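Local coordinates for protein putative rRNA methylase (Clostridium thermocellum ATCC 27405, PDB 3EEY) that binds S-adenosylmethionine and probably acts as a methyltransferase, perhaps one that modifies ribosomal RNA, at residues 7-19 with 130-142. Numbering follows the deposited sequence.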
loop_
_atom_site.group_PDB
_atom_site.type_symbol
_atom_site.label_atom_id
_atom_site.label_comp_id
_atom_site.label_asym_id
_atom_site.label_seq_id
_atom_site.Cartn_x
_atom_site.Cartn_y
_atom_site.Cartn_z
ATOM N N ASN A 7 -9.013 3.290 3.510
ATOM C CA ASN A 7 -9.174 3.402 2.060
ATOM C C ASN A 7 -8.095 4.300 1.449
ATOM O O ASN A 7 -7.311 4.908 2.181
ATOM C CB ASN A 7 -10.590 3.871 1.689
ATOM C CG ASN A 7 -10.915 5.276 2.193
ATOM O OD1 ASN A 7 -10.095 5.958 2.810
ATOM N ND2 ASN A 7 -12.133 5.711 1.927
ATOM N N SER A 8 -8.070 4.384 0.125
ATOM C CA SER A 8 -7.058 5.152 -0.604
ATOM C C SER A 8 -6.972 6.607 -0.155
ATOM O O SER A 8 -5.882 7.106 0.130
ATOM C CB SER A 8 -7.309 5.061 -2.102
ATOM O OG SER A 8 -7.128 3.730 -2.543
ATOM N N LEU A 9 -8.126 7.262 -0.046
ATOM C CA LEU A 9 -8.204 8.630 0.455
ATOM C C LEU A 9 -7.568 8.817 1.835
ATOM O O LEU A 9 -6.792 9.745 2.034
ATOM C CB LEU A 9 -9.659 9.109 0.475
ATOM C CG LEU A 9 -9.933 10.562 0.888
ATOM C CD1 LEU A 9 -9.271 11.584 -0.046
ATOM C CD2 LEU A 9 -11.428 10.810 0.966
ATOM N N GLY A 10 -7.889 7.932 2.772
ATOM C CA GLY A 10 -7.304 7.958 4.107
ATOM C C GLY A 10 -5.818 7.650 4.133
ATOM O O GLY A 10 -5.075 8.238 4.916
ATOM N N GLN A 11 -5.394 6.725 3.274
ATOM C CA GLN A 11 -3.993 6.330 3.145
ATOM C C GLN A 11 -3.094 7.406 2.528
ATOM O O GLN A 11 -1.929 7.533 2.926
ATOM C CB GLN A 11 -3.881 5.032 2.354
ATOM C CG GLN A 11 -4.251 3.795 3.143
ATOM C CD GLN A 11 -3.794 2.534 2.477
ATOM O OE1 GLN A 11 -2.609 2.368 2.163
ATOM N NE2 GLN A 11 -4.728 1.623 2.256
ATOM N N SER A 12 -3.633 8.175 1.573
ATOM C CA SER A 12 -2.923 9.328 1.001
ATOM C C SER A 12 -2.486 10.337 2.071
ATOM O O SER A 12 -1.348 10.798 2.067
ATOM C CB SER A 12 -3.754 10.015 -0.083
ATOM O OG SER A 12 -4.894 10.672 0.448
ATOM N N HIS A 13 -3.384 10.638 3.004
ATOM C CA HIS A 13 -3.078 11.504 4.142
ATOM C C HIS A 13 -2.000 10.926 5.063
ATOM O O HIS A 13 -1.121 11.656 5.523
ATOM C CB HIS A 13 -4.352 11.777 4.932
ATOM C CG HIS A 13 -5.281 12.740 4.264
ATOM N ND1 HIS A 13 -5.801 13.838 4.911
ATOM C CD2 HIS A 13 -5.786 12.771 3.009
ATOM C CE1 HIS A 13 -6.589 14.502 4.086
ATOM N NE2 HIS A 13 -6.592 13.876 2.924
ATOM N N ASP A 14 -2.074 9.618 5.323
ATOM C CA ASP A 14 -1.072 8.904 6.121
ATOM C C ASP A 14 0.326 8.940 5.502
ATOM O O ASP A 14 1.312 9.124 6.218
ATOM C CB ASP A 14 -1.494 7.448 6.363
ATOM C CG ASP A 14 -2.589 7.312 7.417
ATOM O OD1 ASP A 14 -3.024 8.327 7.998
ATOM O OD2 ASP A 14 -3.011 6.168 7.675
ATOM N N TYR A 15 0.393 8.757 4.181
ATOM C CA TYR A 15 1.641 8.864 3.427
ATOM C C TYR A 15 2.208 10.278 3.418
ATOM O O TYR A 15 3.422 10.454 3.465
ATOM C CB TYR A 15 1.459 8.369 1.991
ATOM C CG TYR A 15 1.637 6.877 1.833
ATOM C CD1 TYR A 15 0.534 6.029 1.719
ATOM C CD2 TYR A 15 2.911 6.308 1.798
ATOM C CE1 TYR A 15 0.691 4.650 1.580
ATOM C CE2 TYR A 15 3.080 4.930 1.649
ATOM C CZ TYR A 15 1.969 4.107 1.542
ATOM O OH TYR A 15 2.121 2.742 1.403
ATOM N N ILE A 16 1.327 11.273 3.365
ATOM C CA ILE A 16 1.740 12.674 3.368
ATOM C C ILE A 16 2.296 13.075 4.745
ATOM O O ILE A 16 3.335 13.728 4.820
ATOM C CB ILE A 16 0.595 13.637 2.868
ATOM C CG1 ILE A 16 0.297 13.446 1.370
ATOM C CG2 ILE A 16 0.927 15.081 3.134
ATOM C CD1 ILE A 16 1.437 13.752 0.402
ATOM N N LYS A 17 1.618 12.652 5.814
ATOM C CA LYS A 17 2.083 12.852 7.197
ATOM C C LYS A 17 3.487 12.279 7.466
ATOM O O LYS A 17 4.255 12.876 8.216
ATOM C CB LYS A 17 1.086 12.246 8.193
ATOM C CG LYS A 17 -0.021 13.175 8.668
ATOM C CD LYS A 17 -1.305 12.415 9.003
ATOM C CE LYS A 17 -1.087 11.214 9.926
ATOM N NZ LYS A 17 -1.662 11.410 11.285
ATOM N N MET A 18 3.806 11.135 6.846
ATOM C CA MET A 18 5.140 10.501 6.911
ATOM C C MET A 18 6.257 11.380 6.363
ATOM O O MET A 18 7.386 11.338 6.841
ATOM C CB MET A 18 5.170 9.204 6.091
ATOM C CG MET A 18 4.667 7.925 6.757
ATOM S SD MET A 18 4.553 6.573 5.539
ATOM C CE MET A 18 6.267 6.073 5.376
ATOM N N PHE A 19 5.938 12.166 5.342
ATOM C CA PHE A 19 6.955 12.848 4.551
ATOM C C PHE A 19 7.033 14.346 4.815
ATOM O O PHE A 19 8.105 14.936 4.734
ATOM C CB PHE A 19 6.689 12.608 3.066
ATOM C CG PHE A 19 7.158 11.276 2.568
ATOM C CD1 PHE A 19 8.360 11.172 1.882
ATOM C CD2 PHE A 19 6.399 10.125 2.757
ATOM C CE1 PHE A 19 8.809 9.947 1.406
ATOM C CE2 PHE A 19 6.839 8.893 2.288
ATOM C CZ PHE A 19 8.050 8.805 1.610
ATOM N N VAL A 130 11.730 17.293 -4.550
ATOM C CA VAL A 130 13.020 17.085 -3.920
ATOM C C VAL A 130 13.218 15.566 -3.770
ATOM O O VAL A 130 12.240 14.811 -3.716
ATOM C CB VAL A 130 13.094 17.861 -2.560
ATOM C CG1 VAL A 130 12.204 17.226 -1.495
ATOM C CG2 VAL A 130 14.527 17.990 -2.068
ATOM N N THR A 131 14.470 15.109 -3.750
ATOM C CA THR A 131 14.751 13.699 -3.476
ATOM C C THR A 131 14.215 13.325 -2.100
ATOM O O THR A 131 14.372 14.076 -1.139
ATOM C CB THR A 131 16.253 13.338 -3.600
ATOM O OG1 THR A 131 17.055 14.474 -3.251
ATOM C CG2 THR A 131 16.575 12.944 -5.011
ATOM N N GLY A 132 13.546 12.179 -2.027
ATOM C CA GLY A 132 12.860 11.763 -0.812
ATOM C C GLY A 132 11.496 12.416 -0.646
ATOM O O GLY A 132 10.900 12.319 0.419
ATOM N N GLY A 133 11.014 13.080 -1.698
ATOM C CA GLY A 133 9.689 13.700 -1.715
ATOM C C GLY A 133 8.636 12.762 -2.270
ATOM O O GLY A 133 8.982 11.761 -2.872
ATOM N N ILE A 134 7.356 13.091 -2.081
ATOM C CA ILE A 134 6.260 12.176 -2.438
ATOM C C ILE A 134 5.143 12.839 -3.234
ATOM O O ILE A 134 4.820 13.993 -3.014
ATOM C CB ILE A 134 5.706 11.426 -1.175
ATOM C CG1 ILE A 134 4.768 10.281 -1.567
ATOM C CG2 ILE A 134 4.981 12.385 -0.205
ATOM C CD1 ILE A 134 5.129 8.946 -0.990
ATOM N N ILE A 135 4.586 12.114 -4.192
ATOM C CA ILE A 135 3.336 12.494 -4.833
ATOM C C ILE A 135 2.340 11.404 -4.485
ATOM O O ILE A 135 2.649 10.224 -4.627
ATOM C CB ILE A 135 3.468 12.588 -6.375
ATOM C CG1 ILE A 135 4.457 13.685 -6.762
ATOM C CG2 ILE A 135 2.097 12.851 -7.044
ATOM C CD1 ILE A 135 5.140 13.469 -8.095
ATOM N N THR A 136 1.157 11.794 -4.007
ATOM C CA THR A 136 0.053 10.851 -3.874
ATOM C C THR A 136 -1.024 11.160 -4.915
ATOM O O THR A 136 -1.322 12.318 -5.178
ATOM C CB THR A 136 -0.555 10.852 -2.457
ATOM O OG1 THR A 136 -1.124 12.135 -2.186
ATOM C CG2 THR A 136 0.507 10.530 -1.409
ATOM N N VAL A 137 -1.563 10.116 -5.533
ATOM C CA VAL A 137 -2.614 10.237 -6.546
ATOM C C VAL A 137 -3.773 9.317 -6.152
ATOM O O VAL A 137 -3.653 8.090 -6.199
ATOM C CB VAL A 137 -2.093 9.853 -7.966
ATOM C CG1 VAL A 137 -3.099 10.230 -9.042
ATOM C CG2 VAL A 137 -0.753 10.502 -8.255
ATOM N N VAL A 138 -4.888 9.905 -5.718
ATOM C CA VAL A 138 -6.101 9.131 -5.493
ATOM C C VAL A 138 -6.891 9.152 -6.807
ATOM O O VAL A 138 -7.293 10.208 -7.279
ATOM C CB VAL A 138 -6.939 9.662 -4.299
ATOM C CG1 VAL A 138 -8.153 8.779 -4.057
ATOM C CG2 VAL A 138 -6.097 9.709 -3.034
ATOM N N ILE A 139 -7.074 7.985 -7.413
ATOM C CA ILE A 139 -7.734 7.880 -8.708
ATOM C C ILE A 139 -9.159 7.384 -8.517
ATOM O O ILE A 139 -9.381 6.268 -8.051
ATOM C CB ILE A 139 -6.979 6.921 -9.676
ATOM C CG1 ILE A 139 -5.536 7.390 -9.898
ATOM C CG2 ILE A 139 -7.721 6.816 -11.012
ATOM C CD1 ILE A 139 -4.639 6.375 -10.605
ATOM N N TYR A 140 -10.124 8.230 -8.863
ATOM C CA TYR A 140 -11.525 7.832 -8.926
ATOM C C TYR A 140 -11.891 7.550 -10.359
ATOM O O TYR A 140 -11.412 8.213 -11.277
ATOM C CB TYR A 140 -12.438 8.924 -8.413
ATOM C CG TYR A 140 -12.248 9.276 -6.961
ATOM C CD1 TYR A 140 -13.113 8.782 -5.990
ATOM C CD2 TYR A 140 -11.221 10.128 -6.555
ATOM C CE1 TYR A 140 -12.951 9.120 -4.646
ATOM C CE2 TYR A 140 -11.052 10.464 -5.224
ATOM C CZ TYR A 140 -11.911 9.959 -4.274
ATOM O OH TYR A 140 -11.742 10.295 -2.948
ATOM N N TYR A 141 -12.772 6.580 -10.541
ATOM C CA TYR A 141 -13.123 6.087 -11.861
ATOM C C TYR A 141 -14.505 5.461 -11.791
ATOM O O TYR A 141 -15.111 5.429 -10.723
ATOM C CB TYR A 141 -12.065 5.093 -12.378
ATOM C CG TYR A 141 -11.846 3.857 -11.525
ATOM C CD1 TYR A 141 -11.305 3.952 -10.242
ATOM C CD2 TYR A 141 -12.145 2.589 -12.016
ATOM C CE1 TYR A 141 -11.102 2.839 -9.465
ATOM C CE2 TYR A 141 -11.935 1.452 -11.240
ATOM C CZ TYR A 141 -11.412 1.587 -9.961
ATOM O OH TYR A 141 -11.191 0.474 -9.169
ATOM N N GLY A 142 -15.005 4.981 -12.927
ATOM C CA GLY A 142 -16.382 4.502 -13.023
ATOM C C GLY A 142 -17.319 5.688 -13.004
ATOM O O GLY A 142 -16.877 6.827 -13.167
#
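With CG of Phe-19 turned trans to its carbonyl carbon (chi1 -80°), the phenyl ring presents a face to Ile-134 CB, and CG1 of Ile-134, trans to its own backbone N (chi1 -169°), carries CD1 along the ring toward CE2. Ile-134 CB sits 4.0 Å from the Phe-19 ring centroid and 11° off the ring normal, a CH-pi contact over the face, while Ile-134 CD1 lies 3.7 Å from Phe-19 CE2. In the type II turn from Val-130 to Gly-133 that leads into the strand, Gly-132 O lies in plane at the ring edge, 3.1 Å from Phe-19 CD1. Helix 8-19 runs antiparallel to strand 133-139 on one face of the mixed seven-stranded sheet, in the 3-2-1-4-5-7-6 order of Rossmann-like methyltransferases, its side chains also reaching strands 94-101 and 181-187. Ile-16 CD1 touches both Ile-134 CG2 and Thr-136 CG2, each at 3.8 Å; Ile-16 also packs on helix 35-44 and Met-98. Ser-12 CB is 3.8 Å from Val-138 CG2, and its OG turns back to donate to Leu-9 O (2.6 Å). Toward the cofactor, both methyls of Leu-9 approach Tyr-140 OH (4.0 Å to CD2), and the tyrosine side chain comes within about 5 Å of bound S-adenosylmethionine.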